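Local coordinates for penicillin binding protein 2X (Streptococcus thermophilus, PDB 5U47), which probably cross-links the peptides of adjacent glycan strands in septal peptidoglycan synthesis, as a transpeptidase that beta-lactams inactivate by acylating an active-site serine, at residues A29-T34 with A212-N217; Y53-T58 with G101-S106; N331-N336 with F351-N356; K453-G458 with L613-V618; M543-Q548 with T560-V565. The protein carries 1 engineered substitution. One frame throughout, in Å; residues are numbered along the deposited sequence.

Contact 1: residues A29-T34 with A212-N217; sequences AAKRGT and AIDGKN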
# COMPACT_ATOMS: atom_id res chain seq x y z
N ALA A 29 -19.47 19.71 5.34
CA ALA A 29 -18.36 18.80 5.27
C ALA A 29 -17.07 19.49 5.67
O ALA A 29 -16.82 20.62 5.28
CB ALA A 29 -18.23 18.23 3.86
N ALA A 30 -16.28 18.81 6.47
CA ALA A 30 -14.98 19.32 6.86
C ALA A 30 -14.00 19.19 5.68
O ALA A 30 -14.21 18.38 4.76
CB ALA A 30 -14.45 18.51 8.04
N LYS A 31 -12.95 19.99 5.71
CA LYS A 31 -11.91 19.88 4.74
C LYS A 31 -11.23 18.50 4.94
O LYS A 31 -10.85 18.13 6.05
CB LYS A 31 -10.87 20.97 4.94
CG LYS A 31 -9.66 20.81 4.04
CD LYS A 31 -8.57 21.80 4.34
CE LYS A 31 -7.40 21.57 3.41
NZ LYS A 31 -6.25 22.43 3.77
N ARG A 32 -11.10 17.76 3.85
CA ARG A 32 -10.45 16.46 3.88
C ARG A 32 -8.95 16.67 3.94
O ARG A 32 -8.40 17.56 3.28
CB ARG A 32 -10.83 15.68 2.63
CG ARG A 32 -10.33 14.24 2.58
CD ARG A 32 -10.90 13.54 1.35
NE ARG A 32 -10.50 12.14 1.26
CZ ARG A 32 -11.05 11.15 1.95
NH1 ARG A 32 -12.04 11.39 2.83
NH2 ARG A 32 -10.62 9.92 1.79
N GLY A 33 -8.28 15.82 4.71
CA GLY A 33 -6.85 15.88 4.86
C GLY A 33 -6.14 15.72 3.53
O GLY A 33 -6.67 15.15 2.59
N THR A 34 -4.93 16.27 3.47
CA THR A 34 -4.10 16.20 2.30
C THR A 34 -3.23 14.97 2.42
O THR A 34 -2.80 14.62 3.51
CB THR A 34 -3.22 17.46 2.21
OG1 THR A 34 -4.05 18.57 1.96
CG2 THR A 34 -2.19 17.37 1.09
N ALA A 212 -16.63 23.07 11.22
CA ALA A 212 -16.07 21.76 10.92
C ALA A 212 -14.62 21.71 11.43
O ALA A 212 -13.99 22.74 11.60
CB ALA A 212 -16.12 21.51 9.43
N ILE A 213 -14.11 20.52 11.70
CA ILE A 213 -12.71 20.33 12.14
C ILE A 213 -11.99 19.58 11.01
O ILE A 213 -12.40 18.49 10.65
CB ILE A 213 -12.62 19.54 13.45
CG1 ILE A 213 -13.36 20.29 14.58
CG2 ILE A 213 -11.17 19.29 13.85
CD1 ILE A 213 -13.55 19.44 15.83
N ASP A 214 -10.93 20.17 10.46
CA ASP A 214 -10.21 19.57 9.34
C ASP A 214 -9.73 18.14 9.60
O ASP A 214 -9.41 17.78 10.72
CB ASP A 214 -8.96 20.40 8.99
CG ASP A 214 -9.29 21.79 8.45
OD1 ASP A 214 -10.46 22.13 8.21
OD2 ASP A 214 -8.32 22.55 8.25
N GLY A 215 -9.67 17.34 8.54
CA GLY A 215 -9.15 16.00 8.64
C GLY A 215 -7.64 16.07 8.86
O GLY A 215 -7.03 17.11 8.73
N LYS A 216 -7.06 14.94 9.24
CA LYS A 216 -5.63 14.88 9.47
C LYS A 216 -4.91 14.69 8.15
O LYS A 216 -5.46 14.14 7.20
CB LYS A 216 -5.31 13.75 10.45
CG LYS A 216 -5.84 14.05 11.85
CD LYS A 216 -5.67 12.89 12.79
CE LYS A 216 -6.19 13.21 14.18
NZ LYS A 216 -6.03 12.03 15.11
N ASN A 217 -3.71 15.22 8.05
CA ASN A 217 -2.92 15.02 6.84
C ASN A 217 -2.12 13.71 6.95
O ASN A 217 -1.69 13.30 8.05
CB ASN A 217 -1.97 16.21 6.61
CG ASN A 217 -2.71 17.50 6.33
OD1 ASN A 217 -3.82 17.53 5.80
ND2 ASN A 217 -2.08 18.59 6.70
O HOH W 1 -6.12 21.56 6.99
O HOH W 2 -12.98 21.71 7.96
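A first torsion of -65° sets CG of N217 anti to its carbonyl carbon, beside the backbone N, and with chi1 at -66° CG of D214 takes the same position on its own residue. The two loops run side by side, their end-to-end directions only 17° apart, and lead into strands 35-36 and 217-220, parallel neighbours in a mixed sheet. N217 OD1 accepts the backbone N of T34 at 2.9 Å, the donor tilted from the amide carbonyl plane, while the two side chains lie alongside each other. Between the main chains, G215 N donates to K31 O at 2.9 Å. D214 and K31 form no direct salt bridge, since OD2 of D214 stays 4.9 Å from NZ of K31. Water joins them instead: one molecule donates to D214 OD1 and accepts from K31 N, and another donates to D214 OD2 but holds K31 NZ only weakly. R32 turns away to a salt bridge with E177. K216 O is buried without a conventional partner, yet G33 CA approaches it at 3.2 Å in a CA-H...O contact. At the other end, A30 CB meets A212 CB at 3.7 Å.

Contact 2: residues Y53-T58 with G101-S106; sequences YAIVST and GAYQVS
S57 and Y103 pack closely: S57 CB sits 3.4 Å from the centroid of the Y103 ring and 3° off its normal, a CH-pi contact centred on the face. Y103 sends CB away from 53-58, with CG anti to the backbone N (chi1 -156°), yet the ring end comes nearer. Its carbonyl is gripped twice from the same segment. V56 N donates to Y103 O at 2.8 Å, close to the line of the C=O bond, and S57 N reaches the same oxygen at 3.2 Å on a lone pair in the carbonyl plane. Next along, the chains form a short antiparallel ladder between strands 42-55 and 104-105, in the region assigned to the PBP dimerisation family. A54 and V105 are its hydrogen-bonded pair, joined in both directions at 2.9 Å between N of one and O of the other, and I55 and Q104 are the adjacent non-hydrogen-bonded pair. On the face of I55 and Q104, NE2 of Q104 lies 3.5 Å from I55 CG1 while donating to L203 O. Packing is looser elsewhere: on the buried face, A54 CB and V105 CG2 are 4.1 Å apart, while beyond the strand end V56, partly exposed, keeps CG2 4.4 Å from V105 CG1. A54 and V56 both touch L97. At the partly exposed end, S106 CB approaches Y53 CE2 obliquely.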
# COMPACT_ATOMS: atom_id res chain seq x y z
N TYR A 53 -25.60 31.90 -7.50
CA TYR A 53 -27.06 31.87 -7.50
C TYR A 53 -27.61 33.27 -7.31
O TYR A 53 -26.93 34.14 -6.77
CB TYR A 53 -27.59 30.99 -6.37
CG TYR A 53 -27.19 29.55 -6.50
CD1 TYR A 53 -25.96 29.10 -6.01
CD2 TYR A 53 -28.04 28.62 -7.09
CE1 TYR A 53 -25.58 27.78 -6.13
CE2 TYR A 53 -27.67 27.29 -7.21
CZ TYR A 53 -26.43 26.87 -6.73
OH TYR A 53 -26.06 25.55 -6.85
N ALA A 54 -28.85 33.46 -7.74
CA ALA A 54 -29.54 34.74 -7.60
C ALA A 54 -30.94 34.49 -7.05
O ALA A 54 -31.71 33.75 -7.66
CB ALA A 54 -29.59 35.47 -8.94
N ILE A 55 -31.24 35.06 -5.89
CA ILE A 55 -32.57 34.92 -5.31
C ILE A 55 -33.43 36.06 -5.87
O ILE A 55 -33.13 37.24 -5.64
CB ILE A 55 -32.55 34.95 -3.77
CG1 ILE A 55 -31.85 33.70 -3.24
CG2 ILE A 55 -33.99 35.03 -3.23
CD1 ILE A 55 -31.73 33.67 -1.73
N VAL A 56 -34.48 35.68 -6.60
CA VAL A 56 -35.39 36.66 -7.24
C VAL A 56 -36.78 36.75 -6.61
O VAL A 56 -37.55 37.64 -6.98
CB VAL A 56 -35.57 36.34 -8.75
CG1 VAL A 56 -34.25 36.49 -9.50
CG2 VAL A 56 -36.17 34.94 -8.97
N SER A 57 -37.10 35.85 -5.68
CA SER A 57 -38.42 35.86 -5.04
C SER A 57 -38.71 37.16 -4.31
O SER A 57 -37.89 37.62 -3.50
CB SER A 57 -38.56 34.72 -4.02
OG SER A 57 -39.83 34.75 -3.40
N THR A 58 -39.87 37.76 -4.60
CA THR A 58 -40.28 38.99 -3.93
C THR A 58 -40.63 38.73 -2.45
O THR A 58 -40.83 39.67 -1.66
CB THR A 58 -41.44 39.69 -4.68
OG1 THR A 58 -42.54 38.79 -4.84
CG2 THR A 58 -40.98 40.16 -6.04
N GLY A 101 -42.11 31.79 -11.41
CA GLY A 101 -42.29 30.94 -10.22
C GLY A 101 -41.02 30.52 -9.48
O GLY A 101 -41.11 29.78 -8.50
N ALA A 102 -39.86 31.00 -9.93
CA ALA A 102 -38.57 30.64 -9.34
C ALA A 102 -38.25 31.47 -8.09
O ALA A 102 -38.60 32.65 -8.00
CB ALA A 102 -37.46 30.81 -10.36
N TYR A 103 -37.58 30.82 -7.13
CA TYR A 103 -37.19 31.48 -5.89
C TYR A 103 -35.74 31.92 -6.07
O TYR A 103 -35.41 33.12 -6.02
CB TYR A 103 -37.35 30.54 -4.69
CG TYR A 103 -37.53 31.28 -3.37
CD1 TYR A 103 -36.46 31.96 -2.77
CD2 TYR A 103 -38.77 31.30 -2.71
CE1 TYR A 103 -36.63 32.64 -1.56
CE2 TYR A 103 -38.95 31.98 -1.51
CZ TYR A 103 -37.87 32.65 -0.93
OH TYR A 103 -38.02 33.33 0.26
N GLN A 104 -34.88 30.93 -6.31
CA GLN A 104 -33.47 31.14 -6.53
C GLN A 104 -33.11 30.46 -7.84
O GLN A 104 -33.50 29.32 -8.07
CB GLN A 104 -32.66 30.52 -5.38
CG GLN A 104 -31.18 30.84 -5.41
CD GLN A 104 -30.44 30.25 -4.21
OE1 GLN A 104 -30.61 29.08 -3.88
NE2 GLN A 104 -29.61 31.07 -3.56
N VAL A 105 -32.34 31.16 -8.67
CA VAL A 105 -31.93 30.61 -9.96
C VAL A 105 -30.41 30.53 -10.06
O VAL A 105 -29.67 31.26 -9.37
CB VAL A 105 -32.50 31.45 -11.13
CG1 VAL A 105 -34.01 31.61 -10.96
CG2 VAL A 105 -31.82 32.82 -11.22
N SER A 106 -29.95 29.63 -10.93
CA SER A 106 -28.53 29.42 -11.20
C SER A 106 -28.21 29.93 -12.61
O SER A 106 -29.08 30.48 -13.28
CB SER A 106 -28.16 27.95 -11.01
OG SER A 106 -28.94 27.12 -11.85

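Contact 3: residues N331-N336 with F351-N356; sequences NDWSIN and FSYSSN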
# COMPACT_ATOMS: atom_id res chain seq x y z
N ASN A 331 10.30 -30.99 -13.72
CA ASN A 331 11.42 -30.85 -14.64
C ASN A 331 11.92 -29.41 -14.71
O ASN A 331 11.22 -28.47 -14.34
CB ASN A 331 10.98 -31.31 -16.03
CG ASN A 331 10.81 -32.81 -16.11
OD1 ASN A 331 11.78 -33.58 -16.09
ND2 ASN A 331 9.56 -33.25 -16.26
N ASP A 332 13.16 -29.24 -15.18
CA ASP A 332 13.74 -27.91 -15.34
C ASP A 332 13.28 -27.24 -16.63
O ASP A 332 12.84 -27.92 -17.57
CB ASP A 332 15.27 -27.96 -15.24
CG ASP A 332 15.76 -28.19 -13.80
OD1 ASP A 332 14.92 -28.21 -12.88
OD2 ASP A 332 16.98 -28.33 -13.59
N TRP A 333 13.37 -25.92 -16.67
CA TRP A 333 12.91 -25.13 -17.82
C TRP A 333 13.57 -25.53 -19.15
O TRP A 333 12.90 -25.62 -20.17
CB TRP A 333 13.08 -23.61 -17.56
CG TRP A 333 14.50 -23.14 -17.32
CD1 TRP A 333 15.12 -22.98 -16.11
CD2 TRP A 333 15.47 -22.75 -18.31
NE1 TRP A 333 16.40 -22.53 -16.28
CE2 TRP A 333 16.65 -22.38 -17.62
CE3 TRP A 333 15.46 -22.69 -19.71
CZ2 TRP A 333 17.80 -21.94 -18.29
CZ3 TRP A 333 16.61 -22.26 -20.37
CH2 TRP A 333 17.76 -21.89 -19.66
N SER A 334 14.87 -25.78 -19.12
CA SER A 334 15.60 -26.14 -20.33
C SER A 334 15.19 -27.52 -20.87
O SER A 334 15.23 -27.74 -22.08
CB SER A 334 17.10 -26.08 -20.06
OG SER A 334 17.43 -26.91 -18.96
N ILE A 335 14.81 -28.43 -19.97
CA ILE A 335 14.34 -29.76 -20.36
C ILE A 335 12.94 -29.65 -20.99
O ILE A 335 12.67 -30.28 -22.01
CB ILE A 335 14.34 -30.76 -19.16
CG1 ILE A 335 15.74 -31.35 -18.96
CG2 ILE A 335 13.37 -31.91 -19.39
CD1 ILE A 335 16.83 -30.35 -18.66
N ASN A 336 12.07 -28.85 -20.38
CA ASN A 336 10.72 -28.66 -20.91
C ASN A 336 10.70 -27.89 -22.25
O ASN A 336 9.70 -27.95 -22.97
CB ASN A 336 9.83 -27.97 -19.87
CG ASN A 336 9.66 -28.81 -18.61
OD1 ASN A 336 9.78 -30.04 -18.64
ND2 ASN A 336 9.38 -28.15 -17.49
N PHE A 351 20.77 -23.14 -8.39
CA PHE A 351 20.06 -21.95 -7.88
C PHE A 351 20.21 -20.84 -8.91
O PHE A 351 19.23 -20.19 -9.27
CB PHE A 351 20.58 -21.50 -6.52
CG PHE A 351 19.91 -20.24 -6.00
CD1 PHE A 351 18.63 -20.29 -5.46
CD2 PHE A 351 20.56 -19.02 -6.04
CE1 PHE A 351 18.01 -19.13 -4.98
CE2 PHE A 351 19.95 -17.87 -5.56
CZ PHE A 351 18.67 -17.92 -5.04
N SER A 352 21.43 -20.66 -9.41
CA SER A 352 21.69 -19.63 -10.42
C SER A 352 20.88 -19.88 -11.68
O SER A 352 20.35 -18.95 -12.28
CB SER A 352 23.19 -19.55 -10.74
OG SER A 352 23.92 -19.07 -9.61
N TYR A 353 20.76 -21.16 -12.02
CA TYR A 353 20.07 -21.65 -13.20
C TYR A 353 18.56 -21.73 -13.04
O TYR A 353 17.84 -21.98 -14.00
CB TYR A 353 20.65 -23.05 -13.50
CG TYR A 353 20.29 -23.69 -14.81
CD1 TYR A 353 20.92 -23.28 -15.98
CD2 TYR A 353 19.38 -24.75 -14.89
CE1 TYR A 353 20.63 -23.87 -17.20
CE2 TYR A 353 19.08 -25.36 -16.11
CZ TYR A 353 19.71 -24.91 -17.26
OH TYR A 353 19.46 -25.49 -18.48
N SER A 354 18.09 -21.51 -11.82
CA SER A 354 16.68 -21.61 -11.47
C SER A 354 16.16 -23.03 -11.79
O SER A 354 15.12 -23.21 -12.41
CB SER A 354 15.85 -20.54 -12.16
OG SER A 354 14.63 -20.33 -11.45
N SER A 355 16.90 -24.03 -11.31
CA SER A 355 16.53 -25.43 -11.47
C SER A 355 15.46 -25.85 -10.47
O SER A 355 15.73 -25.90 -9.27
CB SER A 355 17.77 -26.32 -11.29
OG SER A 355 17.42 -27.70 -11.29
N ASN A 356 14.26 -26.14 -10.96
CA ASN A 356 13.17 -26.65 -10.11
C ASN A 356 13.54 -27.98 -9.44
O ASN A 356 13.15 -28.24 -8.30
CB ASN A 356 11.89 -26.89 -10.92
CG ASN A 356 11.19 -25.63 -11.32
OD1 ASN A 356 11.50 -24.53 -10.85
ND2 ASN A 356 10.21 -25.78 -12.18
O HOH W 3 13.63 -25.04 -13.79
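The turn from Y353 to N356, which D332, W333 and S334 touch, carries the serine and asparagine of a probable SxN motif in the transpeptidase site. W333 NE1 donates to Y353 O at 2.8 Å with an N-H...O angle of 165°, and the oxygen lies in the indole plane. From there the indole passes over one face of the Y353 ring, CZ2 standing 3.5 Å above its plane and offset toward the rim. The ring planes are 31° apart, an oblique pairing. S334 OG lies at the edge of the phenol and is hydrogen-bonded to Y353 OH, although the modelled place of that hydroxyl is less sure. S355 OG donates to D332 OD2; the modelled separation is very short and its exact value doubtful. The same S355 side chain is the N-cap of helix 356-366, bonding to G358 N, while D332 OD1 accepts V357 N, and the first turn is thus held from both segments. A water takes the N-H groups of W333 (3.0 Å from its N) and N356 and donates to S354 O at 2.7 Å. S354 itself has positive phi in a Schellman motif after helix 347-352. Its OG bonds to K298 and K505, and N356 OD1 also meets K298, an arrangement consistent with the SxN, SxxK and KSG elements typical of penicillin-binding transpeptidases.

Contact 4: residues K453-G458 with L613-V618; sequences KKEVIG and LVHPIV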
# COMPACT_ATOMS: atom_id res chain seq x y z
N LYS A 453 8.17 4.46 12.66
CA LYS A 453 9.49 3.84 12.74
C LYS A 453 9.26 2.38 12.32
O LYS A 453 8.11 1.88 12.33
CB LYS A 453 10.10 3.90 14.14
CG LYS A 453 10.48 5.31 14.63
CD LYS A 453 10.97 5.24 16.07
CE LYS A 453 11.28 6.62 16.65
NZ LYS A 453 12.50 7.23 16.05
N LYS A 454 10.34 1.69 11.97
CA LYS A 454 10.23 0.31 11.50
C LYS A 454 9.58 -0.63 12.52
O LYS A 454 9.71 -0.45 13.73
CB LYS A 454 11.60 -0.24 11.10
CG LYS A 454 12.50 -0.62 12.25
CD LYS A 454 13.86 -1.05 11.75
CE LYS A 454 14.72 -1.49 12.92
NZ LYS A 454 16.08 -1.80 12.41
N GLU A 455 8.89 -1.64 12.00
CA GLU A 455 8.19 -2.63 12.80
C GLU A 455 8.77 -4.03 12.55
O GLU A 455 8.57 -4.61 11.48
CB GLU A 455 6.69 -2.61 12.48
CG GLU A 455 5.86 -3.55 13.35
CD GLU A 455 4.38 -3.61 12.99
OE1 GLU A 455 3.91 -2.92 12.06
OE2 GLU A 455 3.65 -4.38 13.68
N VAL A 456 9.48 -4.57 13.54
CA VAL A 456 10.06 -5.91 13.46
C VAL A 456 8.96 -6.90 13.79
O VAL A 456 8.29 -6.77 14.80
CB VAL A 456 11.24 -6.05 14.44
CG1 VAL A 456 11.73 -7.48 14.53
CG2 VAL A 456 12.37 -5.08 14.07
N ILE A 457 8.77 -7.90 12.93
CA ILE A 457 7.65 -8.84 13.11
C ILE A 457 8.02 -10.31 13.14
O ILE A 457 7.13 -11.15 13.24
CB ILE A 457 6.57 -8.62 12.03
CG1 ILE A 457 7.17 -8.78 10.64
CG2 ILE A 457 5.96 -7.23 12.18
CD1 ILE A 457 6.14 -8.80 9.55
N GLY A 458 9.33 -10.61 13.05
CA GLY A 458 9.80 -11.98 13.11
C GLY A 458 11.23 -12.16 12.66
O GLY A 458 11.91 -11.19 12.28
N LEU A 613 -0.34 4.10 13.47
CA LEU A 613 1.06 3.90 13.78
C LEU A 613 1.38 3.06 15.03
O LEU A 613 2.49 3.12 15.56
CB LEU A 613 1.81 5.24 13.76
CG LEU A 613 1.62 6.05 12.45
CD1 LEU A 613 2.60 7.19 12.43
CD2 LEU A 613 1.84 5.18 11.22
N VAL A 614 0.44 2.25 15.44
CA VAL A 614 0.66 1.31 16.53
C VAL A 614 1.21 0.04 15.86
O VAL A 614 0.98 -0.17 14.65
CB VAL A 614 -0.65 1.05 17.27
CG1 VAL A 614 -0.49 -0.01 18.35
CG2 VAL A 614 -1.14 2.35 17.87
N HIS A 615 1.99 -0.75 16.61
CA HIS A 615 2.60 -1.99 16.08
C HIS A 615 1.98 -3.18 16.83
O HIS A 615 2.54 -3.64 17.83
CB HIS A 615 4.13 -2.01 16.25
CG HIS A 615 4.85 -0.98 15.43
ND1 HIS A 615 6.20 -0.75 15.57
CD2 HIS A 615 4.41 -0.09 14.51
CE1 HIS A 615 6.57 0.19 14.73
NE2 HIS A 615 5.50 0.62 14.08
N PRO A 616 0.83 -3.66 16.35
CA PRO A 616 0.17 -4.75 17.03
C PRO A 616 0.76 -6.11 16.70
O PRO A 616 1.32 -6.30 15.62
CB PRO A 616 -1.25 -4.68 16.48
CG PRO A 616 -1.08 -4.19 15.10
CD PRO A 616 0.10 -3.26 15.14
N ILE A 617 0.66 -7.03 17.64
CA ILE A 617 1.07 -8.42 17.45
C ILE A 617 -0.18 -9.25 17.76
O ILE A 617 -0.69 -9.21 18.90
CB ILE A 617 2.18 -8.86 18.42
CG1 ILE A 617 3.44 -8.01 18.21
CG2 ILE A 617 2.47 -10.33 18.22
CD1 ILE A 617 4.47 -8.16 19.32
N VAL A 618 -0.69 -9.95 16.74
CA VAL A 618 -1.89 -10.75 16.88
C VAL A 618 -1.46 -12.16 17.27
O VAL A 618 -0.65 -12.77 16.56
CB VAL A 618 -2.70 -10.75 15.57
CG1 VAL A 618 -3.90 -11.70 15.64
CG2 VAL A 618 -3.19 -9.33 15.27
O HOH W 4 4.32 -5.81 15.64
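E455 lies flat over one face of the H615 imidazole. Its CB is 3.6 Å from the ring centroid and 10° off the normal, a CH-pi contact over the centre of the face. The two side chains slide past each other in opposite directions, which brings E455 CD to 3.6 Å from H615 CG, with the carboxylate stacked only 6° from the ring plane. The extended glutamate makes this possible: CG is anti to the backbone N (chi1 -176°), and the chain stays extended beyond it. Backbone oxygens approach the far end of the imidazole. K453 O is 3.3 Å from H615 CE1, close to the ring plane, and K454 O comes to 3.4 Å from the same CE1 obliquely. The charge of the histidine is not seen, and E455 OE1 remains 4.4 Å from H615 NE2.

In the next shell a water donates to E455 OE2 at 2.5 Å and to P616 O at 3.0 Å, bridging the segments beside the stack. R610 of helix 602-611 forms a salt bridge with the same OE2, a second grip on the carboxylate, while Q436 NE2 holds K453 O. That helix ends in a Schellman motif with L613 at its positive-phi position. The chain then enters strand 615-619, an outermost strand of the first PASTA domain's sheet, parallel to strand 641-646; across the interface, the weakly bonded strand about 456-458 of the transpeptidase region pairs antiparallel with strand 432-433.

Contact 5: residues M543-Q548 with T560-V565; sequences MYVTVQ and TVVNPV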
# COMPACT_ATOMS: atom_id res chain seq x y z
N MET A 543 13.83 -4.09 -4.86
CA MET A 543 12.88 -3.81 -5.92
C MET A 543 12.28 -5.13 -6.40
O MET A 543 12.99 -6.13 -6.56
CB MET A 543 13.53 -3.05 -7.06
CG MET A 543 12.54 -2.60 -8.11
SD MET A 543 13.28 -1.43 -9.26
CE MET A 543 11.81 -0.93 -10.13
N TYR A 544 10.97 -5.13 -6.62
CA TYR A 544 10.25 -6.32 -7.09
C TYR A 544 9.39 -5.94 -8.27
O TYR A 544 8.59 -4.99 -8.18
CB TYR A 544 9.42 -6.88 -5.95
CG TYR A 544 8.59 -8.12 -6.23
CD1 TYR A 544 9.15 -9.25 -6.80
CD2 TYR A 544 7.28 -8.20 -5.80
CE1 TYR A 544 8.41 -10.40 -7.01
CE2 TYR A 544 6.52 -9.35 -6.01
CZ TYR A 544 7.09 -10.45 -6.60
OH TYR A 544 6.35 -11.60 -6.81
N VAL A 545 9.55 -6.67 -9.37
CA VAL A 545 8.84 -6.39 -10.61
C VAL A 545 8.17 -7.64 -11.13
O VAL A 545 8.78 -8.72 -11.06
CB VAL A 545 9.81 -5.85 -11.68
CG1 VAL A 545 9.10 -5.55 -12.99
CG2 VAL A 545 10.51 -4.61 -11.17
N THR A 546 6.94 -7.51 -11.63
CA THR A 546 6.20 -8.61 -12.21
C THR A 546 5.51 -8.15 -13.50
O THR A 546 5.20 -6.98 -13.65
CB THR A 546 5.09 -9.17 -11.27
OG1 THR A 546 3.96 -8.28 -11.26
CG2 THR A 546 5.61 -9.39 -9.83
N VAL A 547 5.32 -9.08 -14.43
CA VAL A 547 4.59 -8.86 -15.66
C VAL A 547 3.91 -10.20 -15.99
O VAL A 547 4.56 -11.26 -16.00
CB VAL A 547 5.47 -8.36 -16.83
CG1 VAL A 547 6.60 -9.32 -17.15
CG2 VAL A 547 4.62 -8.12 -18.08
N GLN A 548 2.60 -10.14 -16.23
CA GLN A 548 1.83 -11.31 -16.55
C GLN A 548 1.55 -11.39 -18.06
O GLN A 548 1.14 -10.40 -18.68
CB GLN A 548 0.51 -11.34 -15.77
CG GLN A 548 -0.32 -12.60 -16.00
CD GLN A 548 -1.54 -12.73 -15.12
OE1 GLN A 548 -1.69 -12.03 -14.14
NE2 GLN A 548 -2.44 -13.64 -15.48
N THR A 560 15.25 -2.52 -18.32
CA THR A 560 14.50 -1.33 -18.64
C THR A 560 13.91 -0.66 -17.39
O THR A 560 13.87 0.56 -17.29
CB THR A 560 13.34 -1.66 -19.63
OG1 THR A 560 13.90 -2.24 -20.81
CG2 THR A 560 12.54 -0.43 -19.99
N VAL A 561 13.50 -1.47 -16.43
CA VAL A 561 12.82 -0.94 -15.24
C VAL A 561 13.68 -1.01 -13.97
O VAL A 561 13.76 -0.04 -13.24
CB VAL A 561 11.41 -1.58 -15.09
CG1 VAL A 561 11.48 -3.07 -14.89
CG2 VAL A 561 10.64 -0.94 -13.95
N VAL A 562 14.39 -2.11 -13.73
CA VAL A 562 15.18 -2.24 -12.52
C VAL A 562 16.42 -1.33 -12.49
O VAL A 562 16.59 -0.55 -11.56
CB VAL A 562 15.59 -3.70 -12.25
CG1 VAL A 562 16.38 -3.82 -10.96
CG2 VAL A 562 14.36 -4.60 -12.21
N ASN A 563 17.25 -1.39 -13.52
CA ASN A 563 18.53 -0.66 -13.53
C ASN A 563 18.41 0.85 -13.28
O ASN A 563 19.03 1.36 -12.35
CB ASN A 563 19.36 -0.92 -14.83
CG ASN A 563 19.67 -2.40 -15.06
OD1 ASN A 563 18.98 -3.26 -14.55
ND2 ASN A 563 20.71 -2.68 -15.84
N PRO A 564 17.63 1.56 -14.11
CA PRO A 564 17.59 3.01 -13.90
C PRO A 564 16.88 3.44 -12.61
O PRO A 564 17.25 4.45 -12.01
CB PRO A 564 16.91 3.54 -15.16
CG PRO A 564 16.17 2.39 -15.73
CD PRO A 564 16.83 1.15 -15.28
N VAL A 565 15.89 2.67 -12.16
CA VAL A 565 15.15 3.02 -10.94
C VAL A 565 16.03 2.84 -9.72
O VAL A 565 16.12 3.74 -8.88
CB VAL A 565 13.83 2.23 -10.84
CG1 VAL A 565 13.14 2.48 -9.48
CG2 VAL A 565 12.92 2.65 -12.00
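M543 and V545 face V561, V562 and V565 in a contact of apolar side chains, with no hydrogen bond across the segments.

The thioether contacts centre on M543. Its CG is anti to the backbone N (chi1 -173°), and the chain continues extended to the terminal methyl. CE meets V565 CG1 at 3.7 Å, the two side chains crossing at about a right angle, and is 4.0 Å from V561 CG2. The sulfur is set against the helix backbone as well, with M543 SD 3.9 Å from V562 CA.

Branched methyl contacts make up the rest. V545 and V561 reach toward each other tip to tip, CG1 of V545 lying 3.9 Å from CG1 of V561. The other branch of V545, CG2, turns to V562 CG2 at 4.0 Å. V545 thus engages V561 and V562.

One polar atom is buried among these groups: V561 O has no hydrogen-bond partner in the model, and M543 CE approaches it at 3.8 Å. Separately, the helix is kinked at N563 and P564, whose N atoms lack bonds to the preceding turn.

The segment axes of strand and helix are 9.5 Å apart at closest approach and run nearly antiparallel, at 161°. Strand 541-548 is the middle one of the five-stranded antiparallel sheet of the transpeptidase fold, between strands 245-252 and 526-534. Helix 558-572 covers the face bearing M543 and V545 and packs through P564 against helix 224-241, while Y544 points away to helix 416-427.

Overall arrangement
From the N terminus, contact 1 closes a long excursion through the N-terminal region by bringing 29-34 back against 212-217. Contact 2 falls within that excursion and closes a smaller loop, just over half helix and without strand; the centres of the two are about 32 Å apart. Contact 3 follows in series as a short closure that includes the probable SxN turn, about 77 Å from contact 2 between centres. Contact 4 then spans the rest of the transpeptidase region to join it to the first PASTA domain, and contact 5, a local strand-to-helix closure in the transpeptidase core, lies within that span. No two of these loops cross.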